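Local coordinates for thermostable carboxypeptidase 1 (Pyrococcus furiosus, PDB 1KA2), which removes amino acids one at a time from the C-terminus of peptides with broad specificity, working as a homodimer that binds one catalytic cobalt ion per subunit, at residues 19-22 / 23-27; 104-107 / 108-112; 152-155 / 156-159; 208-211 / 212-216; 320-323 / 324-328. One frame throughout, in Å; residues are numbered along the deposited sequence.

Contact 1 (19-22 / 23-27)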
loop_
_atom_site.group_PDB
_atom_site.type_symbol
_atom_site.label_atom_id
_atom_site.label_comp_id
_atom_site.label_asym_id
_atom_site.label_seq_id
_atom_site.Cartn_x
_atom_site.Cartn_y
_atom_site.Cartn_z
ATOM N N ARG A 19 -6.199 -14.585 -10.190
ATOM C CA ARG A 19 -6.381 -14.584 -8.738
ATOM C C ARG A 19 -5.032 -14.671 -8.053
ATOM O O ARG A 19 -4.746 -13.951 -7.108
ATOM C CB ARG A 19 -7.218 -15.783 -8.275
ATOM C CG ARG A 19 -8.682 -15.531 -8.171
ATOM C CD ARG A 19 -9.381 -16.666 -7.473
ATOM N NE ARG A 19 -10.797 -16.350 -7.307
ATOM C CZ ARG A 19 -11.683 -17.141 -6.730
ATOM N NH1 ARG A 19 -11.312 -18.312 -6.258
ATOM N NH2 ARG A 19 -12.938 -16.746 -6.620
ATOM N N ILE A 20 -4.221 -15.603 -8.523
ATOM C CA ILE A 20 -2.901 -15.787 -7.963
ATOM C C ILE A 20 -2.145 -14.483 -8.192
ATOM O O ILE A 20 -1.487 -13.969 -7.286
ATOM C CB ILE A 20 -2.164 -16.962 -8.640
ATOM C CG1 ILE A 20 -2.878 -18.276 -8.313
ATOM C CG2 ILE A 20 -0.730 -16.987 -8.184
ATOM C CD1 ILE A 20 -2.225 -19.525 -8.959
ATOM N N TRP A 21 -2.255 -13.942 -9.405
ATOM C CA TRP A 21 -1.583 -12.693 -9.726
ATOM C C TRP A 21 -2.048 -11.565 -8.799
ATOM O O TRP A 21 -1.241 -10.758 -8.340
ATOM C CB TRP A 21 -1.839 -12.293 -11.189
ATOM C CG TRP A 21 -1.272 -10.934 -11.525
ATOM C CD1 TRP A 21 -0.004 -10.649 -11.949
ATOM C CD2 TRP A 21 -1.931 -9.675 -11.360
ATOM N NE1 TRP A 21 0.171 -9.287 -12.051
ATOM C CE2 TRP A 21 -0.998 -8.664 -11.693
ATOM C CE3 TRP A 21 -3.223 -9.301 -10.955
ATOM C CZ2 TRP A 21 -1.315 -7.297 -11.639
ATOM C CZ3 TRP A 21 -3.542 -7.932 -10.896
ATOM C CH2 TRP A 21 -2.586 -6.951 -11.236
ATOM N N ALA A 22 -3.345 -11.506 -8.516
ATOM C CA ALA A 22 -3.878 -10.458 -7.648
ATOM C C ALA A 22 -3.312 -10.514 -6.220
ATOM O O ALA A 22 -3.007 -9.477 -5.621
ATOM C CB ALA A 22 -5.401 -10.542 -7.622
ATOM N N ILE A 23 -3.193 -11.716 -5.662
ATOM C CA ILE A 23 -2.631 -11.841 -4.324
ATOM C C ILE A 23 -1.199 -11.297 -4.365
ATOM O O ILE A 23 -0.769 -10.610 -3.442
ATOM C CB ILE A 23 -2.634 -13.317 -3.848
ATOM C CG1 ILE A 23 -4.078 -13.801 -3.703
ATOM C CG2 ILE A 23 -1.919 -13.453 -2.506
ATOM C CD1 ILE A 23 -4.182 -15.255 -3.294
ATOM N N GLY A 24 -0.474 -11.581 -5.449
ATOM C CA GLY A 24 0.896 -11.094 -5.590
ATOM C C GLY A 24 0.958 -9.575 -5.686
ATOM O O GLY A 24 1.846 -8.924 -5.118
ATOM N N HIS A 25 0.019 -8.999 -6.425
ATOM C CA HIS A 25 -0.049 -7.552 -6.548
ATOM C C HIS A 25 -0.177 -7.037 -5.122
ATOM O O HIS A 25 0.544 -6.142 -4.689
ATOM C CB HIS A 25 -1.292 -7.161 -7.328
ATOM C CG HIS A 25 -1.506 -5.687 -7.412
ATOM N ND1 HIS A 25 -0.784 -4.879 -8.263
ATOM C CD2 HIS A 25 -2.362 -4.872 -6.752
ATOM C CE1 HIS A 25 -1.188 -3.626 -8.124
ATOM N NE2 HIS A 25 -2.146 -3.596 -7.213
ATOM N N ALA A 26 -1.104 -7.637 -4.390
ATOM C CA ALA A 26 -1.347 -7.256 -3.008
ATOM C C ALA A 26 -0.087 -7.443 -2.148
ATOM O O ALA A 26 0.259 -6.567 -1.373
ATOM C CB ALA A 26 -2.513 -8.066 -2.449
ATOM N N GLN A 27 0.614 -8.566 -2.294
ATOM C CA GLN A 27 1.829 -8.783 -1.495
ATOM C C GLN A 27 2.868 -7.685 -1.725
ATOM O O GLN A 27 3.504 -7.221 -0.783
ATOM C CB GLN A 27 2.454 -10.161 -1.797
ATOM C CG GLN A 27 1.707 -11.365 -1.223
ATOM C CD GLN A 27 1.964 -11.600 0.265
ATOM O OE1 GLN A 27 2.040 -12.748 0.721
ATOM N NE2 GLN A 27 2.085 -10.522 1.025
#

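Contact 2 (104-107 / 108-112)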
loop_
_atom_site.group_PDB
_atom_site.type_symbol
_atom_site.label_atom_id
_atom_site.label_comp_id
_atom_site.label_asym_id
_atom_site.label_seq_id
_atom_site.Cartn_x
_atom_site.Cartn_y
_atom_site.Cartn_z
ATOM N N PHE A 104 7.902 -29.327 6.327
ATOM C CA PHE A 104 9.218 -28.767 6.084
ATOM C C PHE A 104 9.131 -27.258 5.887
ATOM O O PHE A 104 9.959 -26.507 6.411
ATOM C CB PHE A 104 9.840 -29.416 4.857
ATOM C CG PHE A 104 11.255 -28.985 4.599
ATOM C CD1 PHE A 104 12.264 -29.285 5.508
ATOM C CD2 PHE A 104 11.586 -28.302 3.434
ATOM C CE1 PHE A 104 13.576 -28.917 5.261
ATOM C CE2 PHE A 104 12.894 -27.931 3.179
ATOM C CZ PHE A 104 13.893 -28.240 4.095
ATOM N N ILE A 105 8.134 -26.819 5.122
ATOM C CA ILE A 105 7.933 -25.397 4.891
ATOM C C ILE A 105 7.751 -24.730 6.248
ATOM O O ILE A 105 8.192 -23.605 6.462
ATOM C CB ILE A 105 6.683 -25.132 4.019
ATOM C CG1 ILE A 105 6.977 -25.534 2.573
ATOM C CG2 ILE A 105 6.278 -23.666 4.108
ATOM C CD1 ILE A 105 5.859 -25.207 1.609
ATOM N N ARG A 106 7.111 -25.442 7.166
ATOM C CA ARG A 106 6.875 -24.926 8.506
ATOM C C ARG A 106 8.197 -24.814 9.258
ATOM O O ARG A 106 8.538 -23.751 9.785
ATOM C CB ARG A 106 5.926 -25.855 9.261
ATOM C CG ARG A 106 5.484 -25.332 10.605
ATOM C CD ARG A 106 6.091 -26.139 11.724
ATOM N NE ARG A 106 5.618 -27.518 11.770
ATOM C CZ ARG A 106 5.073 -28.073 12.848
ATOM N NH1 ARG A 106 4.925 -27.355 13.955
ATOM N NH2 ARG A 106 4.723 -29.351 12.839
ATOM N N GLU A 107 8.941 -25.915 9.297
ATOM C CA GLU A 107 10.223 -25.947 9.987
ATOM C C GLU A 107 11.090 -24.765 9.547
ATOM O O GLU A 107 11.623 -24.034 10.380
ATOM C CB GLU A 107 10.935 -27.276 9.698
ATOM C CG GLU A 107 12.236 -27.469 10.465
ATOM C CD GLU A 107 12.939 -28.775 10.130
ATOM O OE1 GLU A 107 14.022 -29.024 10.702
ATOM O OE2 GLU A 107 12.420 -29.555 9.300
ATOM N N VAL A 108 11.210 -24.577 8.237
ATOM C CA VAL A 108 12.012 -23.493 7.680
ATOM C C VAL A 108 11.546 -22.109 8.123
ATOM O O VAL A 108 12.358 -21.274 8.517
ATOM C CB VAL A 108 12.030 -23.556 6.136
ATOM C CG1 VAL A 108 12.564 -22.249 5.555
ATOM C CG2 VAL A 108 12.906 -24.717 5.681
ATOM N N SER A 109 10.243 -21.860 8.050
ATOM C CA SER A 109 9.710 -20.572 8.474
ATOM C C SER A 109 10.096 -20.324 9.923
ATOM O O SER A 109 10.646 -19.277 10.259
ATOM C CB SER A 109 8.187 -20.543 8.345
ATOM O OG SER A 109 7.793 -20.287 7.011
ATOM N N GLU A 110 9.809 -21.298 10.777
ATOM C CA GLU A 110 10.133 -21.181 12.197
ATOM C C GLU A 110 11.613 -20.906 12.401
ATOM O O GLU A 110 11.990 -19.852 12.898
ATOM C CB GLU A 110 9.736 -22.464 12.946
ATOM C CG GLU A 110 8.277 -22.490 13.384
ATOM C CD GLU A 110 7.814 -23.855 13.874
ATOM O OE1 GLU A 110 8.488 -24.465 14.731
ATOM O OE2 GLU A 110 6.753 -24.309 13.404
ATOM N N THR A 111 12.443 -21.864 12.009
ATOM C CA THR A 111 13.887 -21.747 12.148
ATOM C C THR A 111 14.410 -20.425 11.571
ATOM O O THR A 111 15.159 -19.700 12.228
ATOM C CB THR A 111 14.578 -22.937 11.451
ATOM O OG1 THR A 111 13.895 -24.150 11.809
ATOM C CG2 THR A 111 16.040 -23.036 11.881
ATOM N N THR A 112 14.003 -20.109 10.345
ATOM C CA THR A 112 14.431 -18.881 9.692
ATOM C C THR A 112 14.121 -17.647 10.529
ATOM O O THR A 112 15.019 -16.854 10.825
ATOM C CB THR A 112 13.779 -18.755 8.294
ATOM O OG1 THR A 112 14.652 -19.329 7.316
ATOM C CG2 THR A 112 13.499 -17.310 7.938
#

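Contact 3 (152-155 / 156-159)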
loop_
_atom_site.group_PDB
_atom_site.type_symbol
_atom_site.label_atom_id
_atom_site.label_comp_id
_atom_site.label_asym_id
_atom_site.label_seq_id
_atom_site.Cartn_x
_atom_site.Cartn_y
_atom_site.Cartn_z
ATOM N N GLU A 152 21.235 -33.423 -10.471
ATOM C CA GLU A 152 22.032 -34.421 -11.179
ATOM C C GLU A 152 23.424 -34.599 -10.580
ATOM O O GLU A 152 23.731 -35.638 -9.998
ATOM C CB GLU A 152 22.136 -34.066 -12.674
ATOM C CG GLU A 152 23.302 -33.160 -13.065
ATOM C CD GLU A 152 22.896 -31.997 -13.956
ATOM O OE1 GLU A 152 21.707 -31.909 -14.341
ATOM O OE2 GLU A 152 23.780 -31.165 -14.272
ATOM N N GLU A 153 24.252 -33.568 -10.695
ATOM C CA GLU A 153 25.627 -33.607 -10.211
ATOM C C GLU A 153 25.783 -33.400 -8.710
ATOM O O GLU A 153 25.997 -34.355 -7.957
ATOM C CB GLU A 153 26.460 -32.570 -10.972
ATOM C CG GLU A 153 27.968 -32.667 -10.760
ATOM C CD GLU A 153 28.578 -33.909 -11.398
ATOM O OE1 GLU A 153 27.848 -34.651 -12.094
ATOM O OE2 GLU A 153 29.795 -34.136 -11.207
ATOM N N GLU A 154 25.667 -32.149 -8.278
ATOM C CA GLU A 154 25.808 -31.783 -6.866
ATOM C C GLU A 154 24.520 -31.296 -6.221
ATOM O O GLU A 154 23.617 -30.804 -6.897
ATOM C CB GLU A 154 26.817 -30.656 -6.693
ATOM C CG GLU A 154 28.205 -30.933 -7.156
ATOM C CD GLU A 154 29.016 -29.662 -7.191
ATOM O OE1 GLU A 154 29.001 -28.931 -6.180
ATOM O OE2 GLU A 154 29.662 -29.390 -8.222
ATOM N N PRO A 155 24.435 -31.413 -4.887
ATOM C CA PRO A 155 23.256 -30.970 -4.142
ATOM C C PRO A 155 23.161 -29.448 -4.263
ATOM O O PRO A 155 22.076 -28.879 -4.275
ATOM C CB PRO A 155 23.567 -31.404 -2.710
ATOM C CG PRO A 155 24.465 -32.590 -2.896
ATOM C CD PRO A 155 25.367 -32.140 -4.008
ATOM N N TYR A 156 24.319 -28.801 -4.368
ATOM C CA TYR A 156 24.368 -27.353 -4.477
ATOM C C TYR A 156 23.772 -26.849 -5.788
ATOM O O TYR A 156 23.471 -25.662 -5.913
ATOM C CB TYR A 156 25.804 -26.855 -4.327
ATOM C CG TYR A 156 25.912 -25.355 -4.162
ATOM C CD1 TYR A 156 26.598 -24.579 -5.097
ATOM C CD2 TYR A 156 25.315 -24.707 -3.074
ATOM C CE1 TYR A 156 26.692 -23.194 -4.958
ATOM C CE2 TYR A 156 25.401 -23.318 -2.925
ATOM C CZ TYR A 156 26.092 -22.571 -3.872
ATOM O OH TYR A 156 26.196 -21.210 -3.727
ATOM N N ASP A 157 23.597 -27.742 -6.758
ATOM C CA ASP A 157 23.005 -27.354 -8.035
ATOM C C ASP A 157 21.537 -27.037 -7.809
ATOM O O ASP A 157 20.980 -26.158 -8.458
ATOM C CB ASP A 157 23.086 -28.481 -9.072
ATOM C CG ASP A 157 24.503 -28.830 -9.460
ATOM O OD1 ASP A 157 25.308 -27.915 -9.713
ATOM O OD2 ASP A 157 24.806 -30.032 -9.526
ATOM N N ALA A 158 20.919 -27.781 -6.895
ATOM C CA ALA A 158 19.507 -27.619 -6.564
ATOM C C ALA A 158 19.203 -26.279 -5.900
ATOM O O ALA A 158 18.148 -25.700 -6.130
ATOM C CB ALA A 158 19.047 -28.771 -5.663
ATOM N N LEU A 159 20.117 -25.786 -5.072
ATOM C CA LEU A 159 19.905 -24.501 -4.403
ATOM C C LEU A 159 20.127 -23.369 -5.402
ATOM O O LEU A 159 19.379 -22.386 -5.448
ATOM C CB LEU A 159 20.860 -24.372 -3.212
ATOM C CG LEU A 159 20.693 -25.496 -2.182
ATOM C CD1 LEU A 159 21.705 -25.333 -1.055
ATOM C CD2 LEU A 159 19.272 -25.478 -1.631
#

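Contact 4 (208-211 / 212-216)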
loop_
_atom_site.group_PDB
_atom_site.type_symbol
_atom_site.label_atom_id
_atom_site.label_comp_id
_atom_site.label_asym_id
_atom_site.label_seq_id
_atom_site.Cartn_x
_atom_site.Cartn_y
_atom_site.Cartn_z
ATOM N N GLU A 208 22.572 17.976 3.114
ATOM C CA GLU A 208 21.237 17.946 3.702
ATOM C C GLU A 208 20.338 17.185 2.725
ATOM O O GLU A 208 20.424 17.385 1.512
ATOM C CB GLU A 208 20.721 19.371 3.929
ATOM C CG GLU A 208 21.586 20.174 4.895
ATOM C CD GLU A 208 20.915 21.447 5.365
ATOM O OE1 GLU A 208 20.547 22.286 4.510
ATOM O OE2 GLU A 208 20.760 21.609 6.597
ATOM N N ARG A 209 19.492 16.304 3.249
ATOM C CA ARG A 209 18.614 15.496 2.409
ATOM C C ARG A 209 18.088 16.164 1.137
ATOM O O ARG A 209 18.319 15.675 0.034
ATOM C CB ARG A 209 17.429 14.979 3.226
ATOM C CG ARG A 209 16.496 14.084 2.426
ATOM C CD ARG A 209 15.543 13.316 3.322
ATOM N NE ARG A 209 14.413 12.790 2.562
ATOM C CZ ARG A 209 13.457 12.018 3.070
ATOM N NH1 ARG A 209 13.489 11.668 4.352
ATOM N NH2 ARG A 209 12.461 11.601 2.297
ATOM N N GLU A 210 17.392 17.282 1.288
ATOM C CA GLU A 210 16.821 17.969 0.137
ATOM C C GLU A 210 17.793 18.253 -1.001
ATOM O O GLU A 210 17.389 18.273 -2.158
ATOM C CB GLU A 210 16.140 19.269 0.575
ATOM C CG GLU A 210 14.894 19.049 1.424
ATOM C CD GLU A 210 14.038 20.303 1.551
ATOM O OE1 GLU A 210 13.634 20.851 0.504
ATOM O OE2 GLU A 210 13.764 20.740 2.692
ATOM N N TRP A 211 19.066 18.474 -0.685
ATOM C CA TRP A 211 20.051 18.746 -1.728
ATOM C C TRP A 211 20.175 17.578 -2.704
ATOM O O TRP A 211 20.091 17.767 -3.915
ATOM C CB TRP A 211 21.439 19.016 -1.132
ATOM C CG TRP A 211 21.560 20.255 -0.297
ATOM C CD1 TRP A 211 20.635 21.251 -0.156
ATOM C CD2 TRP A 211 22.687 20.634 0.503
ATOM N NE1 TRP A 211 21.117 22.225 0.684
ATOM C CE2 TRP A 211 22.374 21.874 1.104
ATOM C CE3 TRP A 211 23.934 20.048 0.769
ATOM C CZ2 TRP A 211 23.260 22.538 1.959
ATOM C CZ3 TRP A 211 24.817 20.709 1.618
ATOM C CH2 TRP A 211 24.474 21.941 2.203
ATOM N N MET A 212 20.382 16.376 -2.167
ATOM C CA MET A 212 20.542 15.193 -2.999
ATOM C C MET A 212 19.253 14.708 -3.625
ATOM O O MET A 212 19.280 14.098 -4.695
ATOM C CB MET A 212 21.191 14.053 -2.207
ATOM C CG MET A 212 22.672 14.277 -1.962
ATOM S SD MET A 212 23.486 14.828 -3.476
ATOM C CE MET A 212 23.454 13.327 -4.429
ATOM N N GLU A 213 18.119 14.967 -2.978
ATOM C CA GLU A 213 16.872 14.520 -3.574
ATOM C C GLU A 213 16.594 15.356 -4.823
ATOM O O GLU A 213 15.891 14.915 -5.733
ATOM C CB GLU A 213 15.701 14.542 -2.558
ATOM C CG GLU A 213 15.225 15.872 -2.034
ATOM C CD GLU A 213 14.209 15.698 -0.907
ATOM O OE1 GLU A 213 13.551 16.683 -0.520
ATOM O OE2 GLU A 213 14.073 14.572 -0.397
ATOM N N ARG A 214 17.182 16.549 -4.881
ATOM C CA ARG A 214 17.032 17.406 -6.050
ATOM C C ARG A 214 17.906 16.814 -7.164
ATOM O O ARG A 214 17.531 16.817 -8.338
ATOM C CB ARG A 214 17.480 18.847 -5.744
ATOM C CG ARG A 214 16.477 19.679 -4.937
ATOM C CD ARG A 214 16.753 21.182 -5.067
ATOM N NE ARG A 214 17.671 21.712 -4.060
ATOM C CZ ARG A 214 17.331 21.961 -2.798
ATOM N NH1 ARG A 214 16.093 21.729 -2.386
ATOM N NH2 ARG A 214 18.224 22.450 -1.950
ATOM N N VAL A 215 19.076 16.303 -6.788
ATOM C CA VAL A 215 19.985 15.704 -7.760
ATOM C C VAL A 215 19.412 14.379 -8.271
ATOM O O VAL A 215 19.367 14.149 -9.481
ATOM C CB VAL A 215 21.391 15.478 -7.145
ATOM C CG1 VAL A 215 22.232 14.618 -8.059
ATOM C CG2 VAL A 215 22.094 16.825 -6.945
ATOM N N ASN A 216 18.977 13.507 -7.362
ATOM C CA ASN A 216 18.397 12.234 -7.787
ATOM C C ASN A 216 17.191 12.468 -8.706
ATOM O O ASN A 216 17.078 11.833 -9.754
ATOM C CB ASN A 216 17.967 11.374 -6.582
ATOM C CG ASN A 216 19.152 10.718 -5.872
ATOM O OD1 ASN A 216 20.195 10.469 -6.486
ATOM N ND2 ASN A 216 18.990 10.422 -4.580
#

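Contact 5 (320-323 / 324-328)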
loop_
_atom_site.group_PDB
_atom_site.type_symbol
_atom_site.label_atom_id
_atom_site.label_comp_id
_atom_site.label_asym_id
_atom_site.label_seq_id
_atom_site.Cartn_x
_atom_site.Cartn_y
_atom_site.Cartn_z
ATOM N N TYR A 320 27.564 16.684 -13.406
ATOM C CA TYR A 320 28.461 17.642 -12.768
ATOM C C TYR A 320 27.823 19.003 -12.473
ATOM O O TYR A 320 27.861 19.479 -11.337
ATOM C CB TYR A 320 29.729 17.836 -13.618
ATOM C CG TYR A 320 30.738 18.736 -12.957
ATOM C CD1 TYR A 320 31.341 18.365 -11.758
ATOM C CD2 TYR A 320 31.044 19.988 -13.494
ATOM C CE1 TYR A 320 32.216 19.214 -11.103
ATOM C CE2 TYR A 320 31.922 20.850 -12.845
ATOM C CZ TYR A 320 32.503 20.455 -11.648
ATOM O OH TYR A 320 33.367 21.293 -10.981
ATOM N N PRO A 321 27.225 19.646 -13.487
ATOM C CA PRO A 321 26.614 20.951 -13.213
ATOM C C PRO A 321 25.526 20.917 -12.139
ATOM O O PRO A 321 25.401 21.850 -11.341
ATOM C CB PRO A 321 26.100 21.395 -14.589
ATOM C CG PRO A 321 25.957 20.110 -15.359
ATOM C CD PRO A 321 27.143 19.306 -14.917
ATOM N N VAL A 322 24.757 19.834 -12.114
ATOM C CA VAL A 322 23.686 19.675 -11.140
ATOM C C VAL A 322 24.245 19.525 -9.733
ATOM O O VAL A 322 23.657 20.008 -8.762
ATOM C CB VAL A 322 22.827 18.451 -11.472
ATOM C CG1 VAL A 322 21.730 18.286 -10.433
ATOM C CG2 VAL A 322 22.229 18.621 -12.858
ATOM N N LEU A 323 25.381 18.844 -9.630
ATOM C CA LEU A 323 26.035 18.648 -8.344
ATOM C C LEU A 323 26.489 20.011 -7.804
ATOM O O LEU A 323 26.353 20.300 -6.617
ATOM C CB LEU A 323 27.250 17.718 -8.503
ATOM C CG LEU A 323 27.019 16.241 -8.842
ATOM C CD1 LEU A 323 28.365 15.514 -8.869
ATOM C CD2 LEU A 323 26.101 15.599 -7.807
ATOM N N LYS A 324 27.032 20.838 -8.696
ATOM C CA LYS A 324 27.511 22.170 -8.335
ATOM C C LYS A 324 26.370 23.078 -7.873
ATOM O O LYS A 324 26.516 23.825 -6.907
ATOM C CB LYS A 324 28.223 22.819 -9.531
ATOM C CG LYS A 324 29.542 22.156 -9.935
ATOM C CD LYS A 324 30.657 22.460 -8.940
ATOM C CE LYS A 324 31.067 23.926 -8.977
ATOM N NZ LYS A 324 31.614 24.315 -10.310
ATOM N N GLU A 325 25.239 23.012 -8.569
ATOM C CA GLU A 325 24.076 23.832 -8.227
ATOM C C GLU A 325 23.510 23.544 -6.841
ATOM O O GLU A 325 23.154 24.461 -6.107
ATOM C CB GLU A 325 22.953 23.619 -9.250
ATOM C CG GLU A 325 23.151 24.300 -10.591
ATOM C CD GLU A 325 22.044 23.962 -11.578
ATOM O OE1 GLU A 325 20.849 24.121 -11.219
ATOM O OE2 GLU A 325 22.370 23.539 -12.711
ATOM N N ASN A 326 23.441 22.265 -6.488
ATOM C CA ASN A 326 22.861 21.847 -5.220
ATOM C C ASN A 326 23.806 21.533 -4.068
ATOM O O ASN A 326 23.372 21.476 -2.916
ATOM C CB ASN A 326 21.958 20.641 -5.473
ATOM C CG ASN A 326 20.731 20.998 -6.289
ATOM O OD1 ASN A 326 19.744 21.501 -5.752
ATOM N ND2 ASN A 326 20.791 20.750 -7.595
ATOM N N LEU A 327 25.086 21.323 -4.357
ATOM C CA LEU A 327 26.033 21.002 -3.296
ATOM C C LEU A 327 27.100 22.089 -3.123
ATOM O O LEU A 327 27.964 22.270 -3.988
ATOM C CB LEU A 327 26.686 19.652 -3.592
ATOM C CG LEU A 327 25.708 18.504 -3.890
ATOM C CD1 LEU A 327 26.489 17.268 -4.303
ATOM C CD2 LEU A 327 24.844 18.207 -2.670
ATOM N N PRO A 328 27.049 22.825 -1.994
ATOM C CA PRO A 328 27.995 23.904 -1.685
ATOM C C PRO A 328 29.446 23.445 -1.707
ATOM O O PRO A 328 30.296 24.085 -2.321
ATOM C CB PRO A 328 27.567 24.352 -0.289
ATOM C CG PRO A 328 26.096 24.095 -0.297
ATOM C CD PRO A 328 26.019 22.728 -0.944
#

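Contact 1 (19-22 / 23-27)
Trp-21 and His-25 stand one turn apart on helix 8-36, their side chains side by side and pointing the same way. In each, CG is anti to the backbone N (chi1 174° in Trp-21), and this shared torsion brings the two groups together. CB of His-25 lies over one face of the indole, displaced toward the rim, at 4.2 Å from the centroid of the six-membered ring of Trp-21, a CH-pi contact. The imidazole is slid well past that ring: the planes are 27° apart, but the centroids are separated by 5.4 Å and overlap is slight.

The tight part runs along the buried strip. Ala-22 O accepts from Ala-26 N at 2.9 Å while His-25 CB presses on the same Ala-22 O at 3.3 Å, and Ile-23 CG1 rests 3.5 Å from Arg-19 O before its side chain packs on Leu-53 and Leu-60 of helix 43-61. Buried His-25 has both ring nitrogens occupied, ND1 by Phe-244 O and NE2 by Arg-46 of the second subunit. The looser part is at partly exposed Gly-24, which brings no side chain. Arg-19 leads away from the aromatic pair to a salt bridge with Glu-59 of the second subunit. Such i to i+4 pairing is characteristic of an alpha helix, here one that lines the dimer interface of this largely helical M32 fold.

Contact 2 (104-107 / 108-112)
Phe-104 and Val-108 meet one turn apart on helix 102-124, an amphipathic helix. The side chains run at a slant to each other, and Val-108 CG2 comes over one face of the phenyl ring, 4.1 Å from the Phe-104 centroid and 16° off the ring normal. That methyl is anti to the carbonyl carbon of its own residue, which carries it back toward the preceding turn. Phe-104 also meets Phe-100 edge-to-face and Tyr-148 with the planes at about 60°, so its ring belongs to an aromatic cluster on the buried side.

On the exposed side, Arg-106 and Glu-110 lie alongside each other. Their salt bridge is long, NH1 of Arg-106 being 3.6 Å from OE2 of Glu-110, and both the position of that oxygen and the turn of its carboxylate against the guanidinium are doubtful; the firmer partner of the guanidinium is Glu-103, through NH2.

Glu-107 and Thr-111 also point the same way, along the flank that faces helix 132-149. The extended Glu-107 chain reaches Arg-144 there in a salt bridge. The Glu-107 carbonyl is gripped twice by Thr-111: the backbone N donates at 2.8 Å nearly along the C=O axis, and OG1 donates to Glu-107 O at 2.7 Å from above the carbonyl plane, 45° out of it.

Contact 3 (152-155 / 156-159)
Asp-157 turns its carboxylate back on Glu-154, whose backbone N donates to OD2 of Asp-157 at 2.6 Å. The bond is fairly straight, 157° at the hydrogen, and meets the oxygen on its anti side, out of the carboxylate plane. With CG anti to the carbonyl carbon (chi1 -65°), the acid is directed toward the start of the helix. In return, Asp-157 N donates to Glu-154 O at 3.1 Å from well above the carbonyl plane, and Glu-153 CB packs against Asp-157 OD2 at 3.4 Å.

The next shell fixes these groups. OD1 of Asp-157 accepts from Thr-169 N, while the carboxylate of Glu-154 pairs with Arg-371 and Tyr-156 OH bonds to Glu-370. With an alanine here in place of Asp-157, the amides of Glu-154 and Thr-169 would probably be left without their carboxylate acceptor, and the loop would be freer to move. An acidic side chain returning to the amide three residues earlier forms one half of a capping box, at the N-terminus of helix 155-163.

Contact 4 (208-211 / 212-216)
Arg-214 folds back over the turn before it, against Glu-210 and Trp-211. Its CB sits 3.4 Å from Trp-211 O, and its CG is 3.2 Å from Glu-210 O, which also accepts from Arg-214 N. A bend at chi3 (-90°) lays the guanidinium over that carbonyl, with Glu-210 O 3.6 Å above one face of the Arg-214 group. NE donates a hydrogen bond to OD1 of Asn-326 on helix 313-326. NH1 reaches OE1 of Glu-210 in a long salt bridge of 3.9 Å, and NH2 comes to the edge of the indole, 3.2 Å from Trp-211 CD1, the two planes 57° apart.

Arg-209 NE donates weakly to Glu-213 OE2 at 3.5 Å, in a second ion pair. Each acid thus has an arginine one turn away, which probably eases the like charge between Glu-210 OE1 and Glu-213 OE1, 4.3 Å apart. Such i to i+4 acid-base pairs are familiar on helix surfaces; here they occupy the exposed side of the opening turns of helix 209-223.

Contact 5 (320-323 / 324-328)
Lys-324 drapes its aliphatic chain over Tyr-320, one turn earlier on helix 313-326. This CH-pi contact places Lys-324 CG 4.1 Å from the centroid of the Tyr-320 ring, over one face and 20° off the normal. The lysine bends at every torsion beyond CG, so the chain stays close to the phenol end: Lys-324 CD is 3.8 Å from Tyr-320 CZ, and the ammonium finishes near the hydroxyl, whose hydrogen-bond partner is Tyr-333 O. Replacing Tyr-320 by an alanine would probably leave the Lys-324 methylenes without their supporting face and Tyr-333 O without its phenol partner.

Among the polar interactions, Val-322 O is gripped by two donors of one residue. Asn-326 N and Asn-326 ND2 each lie 3.2 Å from Val-322 O, the side-chain bond being the straighter at 164°, with the acceptor close to the amide plane. This holds the amide in one rotation, its OD1 facing Arg-214. At the next position Leu-327 N donates to Leu-323 O at 2.8 Å.

Apolar packing covers the inner side. Leu-323 and Leu-327 point the same way, CD2 of Leu-323 3.9 Å from CD1 of Leu-327, both against Phe-260, while Val-322 packs on Val-215 and Trp-218. Leu-327 is the first residue to leave helical backbone angles; its backbone bond and the doubly held Val-322 carbonyl mark the last turn of helix 313-326, its C-terminal end, packed against helix 209-223.

In the fold
All five contacts are local, four within or at the ends of helices and contact 3 where a loop enters one. Contact 2 is a surface contact of mixed ion pairs and aromatics; the others are partly buried. Contact 1 alone reaches the second subunit, and its aromatic and apolar packing is joined by polar bonds across the dimer interface. Contact 3 relies on a buried acid at a helix start. Contacts 4 and 5, centres about 10 Å apart, touch directly: Arg-214 hydrogen-bonds to Asn-326, Trp-211 packs on Pro-328 and Met-212 on Leu-327, joining the start of helix 209-223 to the end of helix 313-326. They lie across the chain's centre from contact 3.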